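Local coordinates for protein PTS system glucose-specific EIIA component (Mycoplasma capricolum, PDB 2GPR) that serves as the IIA component of the glucose phosphotransferase system, taking a phosphoryl group from phospho-HPr and passing it to the IIB domain during sugar uptake, at residues G16-L21 with V139-V144; T83-G88 with K117-I122. All coordinates share one frame; numbering follows the deposited sequence.

Contact 1. Residues G16-L21 with V139-V144; sequences GTIITL and VKMGEV
I18 has the most surface buried here; it meets V139, K140, M141, G142 and V144. Its side chain lies on the same face as V144. I18 CG1 is 4.1 Å from V144 CG2, and V144 CG1 comes about as near, so both valine methyls close on one methylene. The two side chains cross at about a right angle. I18 CG1 lies beside the backbone N (chi1 -61°), which puts I18 CG2 anti to that N. I18 CG2 reaches V139 CG1 at 4.1 Å. Between these two ends, I18 CB rests 3.7 Å from the carbonyl K140 O. M141 folds back toward I18. Its chain is bent at chi2 and chi3, and the thioether ends beside the backbone of I18. M141 CE is 3.9 Å from I18 O, and M141 SD also touches the methyl of T20. V144 lies close to G16, with V144 CG2 3.2 Å from G16 O. The same oxygen accepts the amide V144 N at 2.8 Å. I18 N gives a second bond to G142 O at 2.9 Å. The return bonds, G16 N to V144 O and G142 N to I18 O, are weak. On the other face T17 OG1 bonds to E143 OE1. The 2.4 Å between them is very short, and its exact value is doubtful. E143 OE2 also forms a salt bridge with K43. G16 with V144 and I18 with G142 are hydrogen-bonded antiparallel pairs, and T17 with E143 is a non-hydrogen-bonded one. T17 and I19 bond to strand 36-42 on their other side, so G142-V144 bridge the outer edge of strand 16-19. The chain turns a corner at E143, so they are a short edge addition to the IIA sheet, not a regular further strand.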
ATOM      1  N   GLY A  16      -7.724   0.008   9.864  1.00 33.79           N
ATOM      2  CA  GLY A  16      -8.606   0.981   9.196  1.00 31.96           C
ATOM      3  C   GLY A  16      -9.626   0.332   8.268  1.00 30.63           C
ATOM      4  O   GLY A  16      -9.923  -0.858   8.375  1.00 30.22           O
ATOM      5  N   THR A  17     -10.149   1.134   7.338  1.00 28.50           N
ATOM      6  CA  THR A  17     -11.130   0.650   6.409  1.00 26.40           C
ATOM      7  C   THR A  17     -10.605   0.589   5.001  1.00 25.83           C
ATOM      8  O   THR A  17     -10.132   1.579   4.461  1.00 26.19           O
ATOM      9  CB  THR A  17     -12.282   1.654   6.365  1.00 27.46           C
ATOM     10  OG1 THR A  17     -12.521   2.123   7.658  1.00 30.36           O
ATOM     11  CG2 THR A  17     -13.540   1.065   5.722  1.00 25.71           C
ATOM     12  N   ILE A  18     -10.790  -0.531   4.355  1.00 25.29           N
ATOM     13  CA  ILE A  18     -10.472  -0.592   2.968  1.00 24.58           C
ATOM     14  C   ILE A  18     -11.626   0.126   2.275  1.00 25.30           C
ATOM     15  O   ILE A  18     -12.778  -0.066   2.647  1.00 26.67           O
ATOM     16  CB  ILE A  18     -10.291  -2.021   2.479  1.00 25.10           C
ATOM     17  CG1 ILE A  18      -9.129  -2.679   3.255  1.00 29.39           C
ATOM     18  CG2 ILE A  18     -10.029  -2.054   0.962  1.00 22.59           C
ATOM     19  CD1 ILE A  18      -7.786  -1.935   3.100  1.00 30.50           C
ATOM     20  N   ILE A  19     -11.306   1.055   1.393  1.00 25.05           N
ATOM     21  CA  ILE A  19     -12.277   1.821   0.642  1.00 23.02           C
ATOM     22  C   ILE A  19     -11.826   1.631  -0.792  1.00 23.37           C
ATOM     23  O   ILE A  19     -10.777   1.034  -0.991  1.00 24.14           O
ATOM     24  CB  ILE A  19     -12.254   3.313   1.056  1.00 23.97           C
ATOM     25  CG1 ILE A  19     -10.929   3.983   0.644  1.00 24.08           C
ATOM     26  CG2 ILE A  19     -12.362   3.458   2.566  1.00 23.73           C
ATOM     27  CD1 ILE A  19     -10.513   5.059   1.630  1.00 23.36           C
ATOM     28  N   THR A  20     -12.571   2.148  -1.774  1.00 22.24           N
ATOM     29  CA  THR A  20     -12.224   2.006  -3.191  1.00 21.51           C
ATOM     30  C   THR A  20     -11.402   3.164  -3.670  1.00 21.64           C
ATOM     31  O   THR A  20     -11.275   4.167  -2.959  1.00 23.24           O
ATOM     32  CB  THR A  20     -13.464   1.815  -4.111  1.00 20.66           C
ATOM     33  OG1 THR A  20     -14.385   2.896  -3.972  1.00 24.37           O
ATOM     34  CG2 THR A  20     -14.172   0.493  -3.826  1.00 15.63           C
ATOM     35  N   LEU A  21     -10.841   3.008  -4.870  1.00 19.70           N
ATOM     36  CA  LEU A  21     -10.027   4.044  -5.450  1.00 22.20           C
ATOM     37  C   LEU A  21     -10.910   5.215  -5.854  1.00 24.44           C
ATOM     38  O   LEU A  21     -10.515   6.387  -5.951  1.00 21.80           O
ATOM     39  CB  LEU A  21      -9.233   3.558  -6.670  1.00 23.58           C
ATOM     40  CG  LEU A  21      -7.992   2.723  -6.336  1.00 25.07           C
ATOM     41  CD1 LEU A  21      -7.283   2.380  -7.639  1.00 26.08           C
ATOM     42  CD2 LEU A  21      -7.025   3.449  -5.379  1.00 23.66           C
ATOM     43  N   VAL A 139     -11.555  -8.428  -3.232  1.00 27.45           N
ATOM     44  CA  VAL A 139     -11.046  -7.429  -2.353  1.00 26.43           C
ATOM     45  C   VAL A 139     -11.965  -7.353  -1.141  1.00 23.81           C
ATOM     46  O   VAL A 139     -13.081  -6.909  -1.250  1.00 19.74           O
ATOM     47  CB  VAL A 139     -10.878  -5.994  -2.909  1.00 29.05           C
ATOM     48  CG1 VAL A 139     -10.455  -5.080  -1.734  1.00 27.45           C
ATOM     49  CG2 VAL A 139      -9.849  -5.899  -4.019  1.00 29.45           C
ATOM     50  N   LYS A 140     -11.484  -7.741   0.021  1.00 27.65           N
ATOM     51  CA  LYS A 140     -12.286  -7.635   1.223  1.00 28.38           C
ATOM     52  C   LYS A 140     -12.360  -6.169   1.647  1.00 30.26           C
ATOM     53  O   LYS A 140     -11.316  -5.500   1.760  1.00 35.46           O
ATOM     54  CB  LYS A 140     -11.841  -8.595   2.318  1.00 30.45           C
ATOM     55  CG  LYS A 140     -12.295  -8.200   3.725  1.00 34.37           C
ATOM     56  CD  LYS A 140     -11.289  -8.576   4.819  1.00 38.78           C
ATOM     57  CE  LYS A 140     -11.443  -9.995   5.392  1.00 41.97           C
ATOM     58  NZ  LYS A 140     -10.418 -10.353   6.422  1.00 42.72           N
ATOM     59  N   MET A 141     -13.623  -5.646   1.782  1.00 24.06           N
ATOM     60  CA  MET A 141     -13.893  -4.271   2.103  1.00 20.25           C
ATOM     61  C   MET A 141     -14.309  -4.065   3.539  1.00 21.39           C
ATOM     62  O   MET A 141     -14.469  -4.991   4.301  1.00 22.97           O
ATOM     63  CB  MET A 141     -14.965  -3.734   1.169  1.00 20.70           C
ATOM     64  CG  MET A 141     -14.472  -3.646  -0.252  1.00 23.92           C
ATOM     65  SD  MET A 141     -14.007  -1.982  -0.658  1.00 25.63           S
ATOM     66  CE  MET A 141     -15.478  -1.177   0.014  1.00 27.49           C
ATOM     67  N   GLY A 142     -14.462  -2.834   3.940  1.00 20.86           N
ATOM     68  CA  GLY A 142     -14.891  -2.622   5.277  1.00 21.08           C
ATOM     69  C   GLY A 142     -13.747  -2.462   6.243  1.00 22.24           C
ATOM     70  O   GLY A 142     -12.632  -2.162   5.842  1.00 19.43           O
ATOM     71  N   GLU A 143     -14.099  -2.634   7.547  1.00 25.00           N
ATOM     72  CA  GLU A 143     -13.235  -2.490   8.701  1.00 26.80           C
ATOM     73  C   GLU A 143     -12.277  -3.707   8.837  1.00 28.88           C
ATOM     74  O   GLU A 143     -12.701  -4.878   8.786  1.00 29.72           O
ATOM     75  CB  GLU A 143     -14.109  -2.235   9.942  1.00 29.94           C
ATOM     76  CG  GLU A 143     -13.603  -1.119  10.886  1.00 37.38           C
ATOM     77  CD  GLU A 143     -13.694   0.308  10.348  1.00 40.03           C
ATOM     78  OE1 GLU A 143     -13.656   0.583   9.159  1.00 41.70           O
ATOM     79  OE2 GLU A 143     -13.778   1.223  11.306  1.00 38.81           O
ATOM     80  N   VAL A 144     -10.946  -3.428   8.922  1.00 28.17           N
ATOM     81  CA  VAL A 144      -9.908  -4.466   8.954  1.00 25.10           C
ATOM     82  C   VAL A 144      -8.838  -4.234   9.984  1.00 24.81           C
ATOM     83  O   VAL A 144      -8.644  -3.168  10.526  1.00 24.67           O
ATOM     84  CB  VAL A 144      -9.167  -4.645   7.597  1.00 24.27           C
ATOM     85  CG1 VAL A 144     -10.099  -5.068   6.469  1.00 23.70           C
ATOM     86  CG2 VAL A 144      -8.428  -3.376   7.202  1.00 24.64           C
TER

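Contact 2. Residues T83-G88 with K117-I122; sequences TVSLDG and KKVPSI
V119 and T83 meet with no aromatic ring or other flat side-chain group between them. The flat group nearest to hand is the backbone amide of T83, with V119 CG1 3.9 Å from T83 N. Apart from that and the S85 hydroxyl, the groups that meet are aliphatic. V119 CG1 does the work for its residue. It is anti to its own carbonyl carbon (chi1 -63°), and it reaches three residues of the 3-10 turn. T83 CG2 is 4.2 Å away from V119 CG1. L86 CG also lies 4.2 Å from V119 CG1, and S85 OG is slightly farther. One methyl therefore sits against the side of the turn that carries T83, S85 and L86. L86 and K118 form the second half of the contact. The side chains cross obliquely. L86 CD1 comes to 3.9 Å from K118 CB and is also near K118 CD. L86 CD2 touches the same CB at a longer distance. The lysine chain is extended beyond CG, so its methylenes meet the leucine, and the K118 side chain also touches N89. The turn itself is held by L86 N to T83 O, 3.0 Å. S85 OG bonds to D82 O and T83 OG1 to I79 O, so both hydroxyls are tied to backbone carbonyls near the turn. The T83 side chain also touches H63, probably important for phospho-donor activity; H78, probably the phosphorylated histidine, is close by. The contact thus joins the 3-10 turn after strand 74-78 to the end of helix 112-118. V119 is the first residue to leave that helix. V115, one turn earlier in the helix, also touches T83 and L86, and strand 124-130 follows a few residues later.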
ATOM      1  N   THR A  83       1.911  13.767   0.038  1.00 34.28           N
ATOM      2  CA  THR A  83       2.980  13.517   0.997  1.00 34.47           C
ATOM      3  C   THR A  83       4.442  13.748   0.512  1.00 35.33           C
ATOM      4  O   THR A  83       5.325  13.977   1.352  1.00 36.11           O
ATOM      5  CB  THR A  83       2.790  12.099   1.519  1.00 34.50           C
ATOM      6  OG1 THR A  83       2.437  11.257   0.422  1.00 35.30           O
ATOM      7  CG2 THR A  83       1.644  12.121   2.510  1.00 33.13           C
ATOM      8  N   VAL A  84       4.721  13.675  -0.836  1.00 33.81           N
ATOM      9  CA  VAL A  84       6.065  13.954  -1.360  1.00 28.72           C
ATOM     10  C   VAL A  84       6.484  15.387  -0.973  1.00 26.80           C
ATOM     11  O   VAL A  84       7.629  15.698  -0.714  1.00 27.97           O
ATOM     12  CB  VAL A  84       6.167  13.753  -2.869  1.00 27.51           C
ATOM     13  CG1 VAL A  84       5.529  14.930  -3.580  1.00 27.19           C
ATOM     14  CG2 VAL A  84       7.636  13.665  -3.289  1.00 27.70           C
ATOM     15  N   SER A  85       5.498  16.245  -0.921  1.00 26.57           N
ATOM     16  CA  SER A  85       5.617  17.623  -0.552  1.00 27.64           C
ATOM     17  C   SER A  85       6.229  17.840   0.818  1.00 29.94           C
ATOM     18  O   SER A  85       6.752  18.910   1.087  1.00 31.90           O
ATOM     19  CB  SER A  85       4.237  18.127  -0.378  1.00 26.87           C
ATOM     20  OG  SER A  85       3.678  17.449   0.746  1.00 26.56           O
ATOM     21  N   LEU A  86       6.046  16.883   1.715  1.00 29.86           N
ATOM     22  CA  LEU A  86       6.486  17.006   3.106  1.00 28.13           C
ATOM     23  C   LEU A  86       7.968  16.827   3.294  1.00 29.48           C
ATOM     24  O   LEU A  86       8.512  17.023   4.386  1.00 27.01           O
ATOM     25  CB  LEU A  86       5.681  16.088   4.073  1.00 23.69           C
ATOM     26  CG  LEU A  86       4.223  16.291   3.935  1.00 19.83           C
ATOM     27  CD1 LEU A  86       3.607  16.098   5.286  1.00 23.69           C
ATOM     28  CD2 LEU A  86       4.006  17.711   3.514  1.00 17.80           C
ATOM     29  N   ASP A  87       8.609  16.418   2.209  1.00 33.85           N
ATOM     30  CA  ASP A  87      10.036  16.132   2.200  1.00 37.24           C
ATOM     31  C   ASP A  87      10.441  15.115   3.335  1.00 37.57           C
ATOM     32  O   ASP A  87      11.493  15.154   3.965  1.00 37.71           O
ATOM     33  CB  ASP A  87      10.843  17.419   2.418  1.00 39.49           C
ATOM     34  CG  ASP A  87      11.246  17.937   1.039  1.00 38.13           C
ATOM     35  OD1 ASP A  87      11.878  17.152   0.224  1.00 45.08           O
ATOM     36  OD2 ASP A  87      10.913  19.118   0.664  1.00 38.13           O
ATOM     37  N   GLY A  88       9.553  14.171   3.608  1.00 35.50           N
ATOM     38  CA  GLY A  88       9.835  13.158   4.612  1.00 33.15           C
ATOM     39  C   GLY A  88       9.561  13.541   6.074  1.00 29.39           C
ATOM     40  O   GLY A  88      10.129  12.935   6.987  1.00 26.84           O
ATOM     41  N   LYS A 117      -2.960  17.299   8.500  1.00 60.41           N
ATOM     42  CA  LYS A 117      -3.249  18.724   8.299  1.00 61.70           C
ATOM     43  C   LYS A 117      -2.490  19.308   7.125  1.00 61.34           C
ATOM     44  O   LYS A 117      -2.995  20.159   6.369  1.00 62.47           O
ATOM     45  CB  LYS A 117      -3.092  19.566   9.557  1.00 62.11           C
ATOM     46  CG  LYS A 117      -1.916  19.177  10.444  1.00 62.60           C
ATOM     47  CD  LYS A 117      -0.634  19.908  10.069  1.00 63.60           C
ATOM     48  CE  LYS A 117       0.170  20.425  11.269  1.00 62.25           C
ATOM     49  NZ  LYS A 117       0.795  21.751  11.030  1.00 59.89           N
ATOM     50  N   LYS A 118      -1.277  18.797   6.949  1.00 58.33           N
ATOM     51  CA  LYS A 118      -0.409  19.219   5.880  1.00 54.23           C
ATOM     52  C   LYS A 118      -0.865  18.785   4.462  1.00 51.56           C
ATOM     53  O   LYS A 118      -0.572  19.438   3.463  1.00 50.29           O
ATOM     54  CB  LYS A 118       1.022  18.832   6.185  1.00 53.48           C
ATOM     55  CG  LYS A 118       1.555  19.625   7.364  1.00 54.28           C
ATOM     56  CD  LYS A 118       2.939  19.173   7.792  1.00 56.65           C
ATOM     57  CE  LYS A 118       3.343  19.649   9.182  1.00 58.48           C
ATOM     58  NZ  LYS A 118       4.617  19.050   9.620  1.00 60.05           N
ATOM     59  N   VAL A 119      -1.607  17.693   4.350  1.00 49.47           N
ATOM     60  CA  VAL A 119      -1.992  17.197   3.033  1.00 43.88           C
ATOM     61  C   VAL A 119      -3.481  17.074   2.806  1.00 40.46           C
ATOM     62  O   VAL A 119      -4.305  17.107   3.719  1.00 40.63           O
ATOM     63  CB  VAL A 119      -1.335  15.861   2.765  1.00 42.15           C
ATOM     64  CG1 VAL A 119       0.178  16.052   2.731  1.00 42.17           C
ATOM     65  CG2 VAL A 119      -1.743  14.878   3.866  1.00 40.91           C
ATOM     66  N   PRO A 120      -3.805  16.899   1.542  1.00 38.39           N
ATOM     67  CA  PRO A 120      -5.171  16.759   1.134  1.00 35.44           C
ATOM     68  C   PRO A 120      -5.855  15.549   1.721  1.00 32.24           C
ATOM     69  O   PRO A 120      -7.030  15.613   2.040  1.00 30.08           O
ATOM     70  CB  PRO A 120      -5.182  16.700  -0.406  1.00 36.09           C
ATOM     71  CG  PRO A 120      -3.776  17.003  -0.887  1.00 36.23           C
ATOM     72  CD  PRO A 120      -2.894  17.068   0.360  1.00 38.32           C
ATOM     73  N   SER A 121      -5.132  14.444   1.859  1.00 33.81           N
ATOM     74  CA  SER A 121      -5.759  13.247   2.404  1.00 35.21           C
ATOM     75  C   SER A 121      -4.762  12.221   2.905  1.00 36.12           C
ATOM     76  O   SER A 121      -3.717  12.055   2.297  1.00 39.47           O
ATOM     77  CB  SER A 121      -6.657  12.607   1.363  1.00 35.30           C
ATOM     78  OG  SER A 121      -7.269  11.471   1.918  1.00 36.57           O
ATOM     79  N   ILE A 122      -5.092  11.513   4.017  1.00 32.30           N
ATOM     80  CA  ILE A 122      -4.242  10.423   4.509  1.00 26.43           C
ATOM     81  C   ILE A 122      -4.725   9.053   4.012  1.00 23.67           C
ATOM     82  O   ILE A 122      -4.140   8.018   4.313  1.00 23.89           O
ATOM     83  CB  ILE A 122      -3.904  10.398   5.990  1.00 24.49           C
ATOM     84  CG1 ILE A 122      -5.153  10.253   6.842  1.00 25.84           C
ATOM     85  CG2 ILE A 122      -3.066  11.576   6.427  1.00 24.81           C
ATOM     86  CD1 ILE A 122      -4.960   9.221   7.943  1.00 28.01           C
TER

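Overall arrangement
The chain passes 16-21 first, as an outer strand of the large antiparallel sheet. It builds most of that sheet before reaching the turn 83-88. Helix 112-118 brings the chain back to that turn, and contact 2 closes this inner loop. Strand 124-130 follows and leads to 139-144, where contact 1 closes the outer loop. Contact 2 is nested inside the loop closed by contact 1. Their centres are 22 Å apart, and their nearest atoms about 7 Å. K123, just after 117-122, touches I19 of contact 1. Contact 1 ties the C-terminal region to the sheet edge; contact 2 ties the end of helix 112-118 to the 3-10 turn beside H63 and H78.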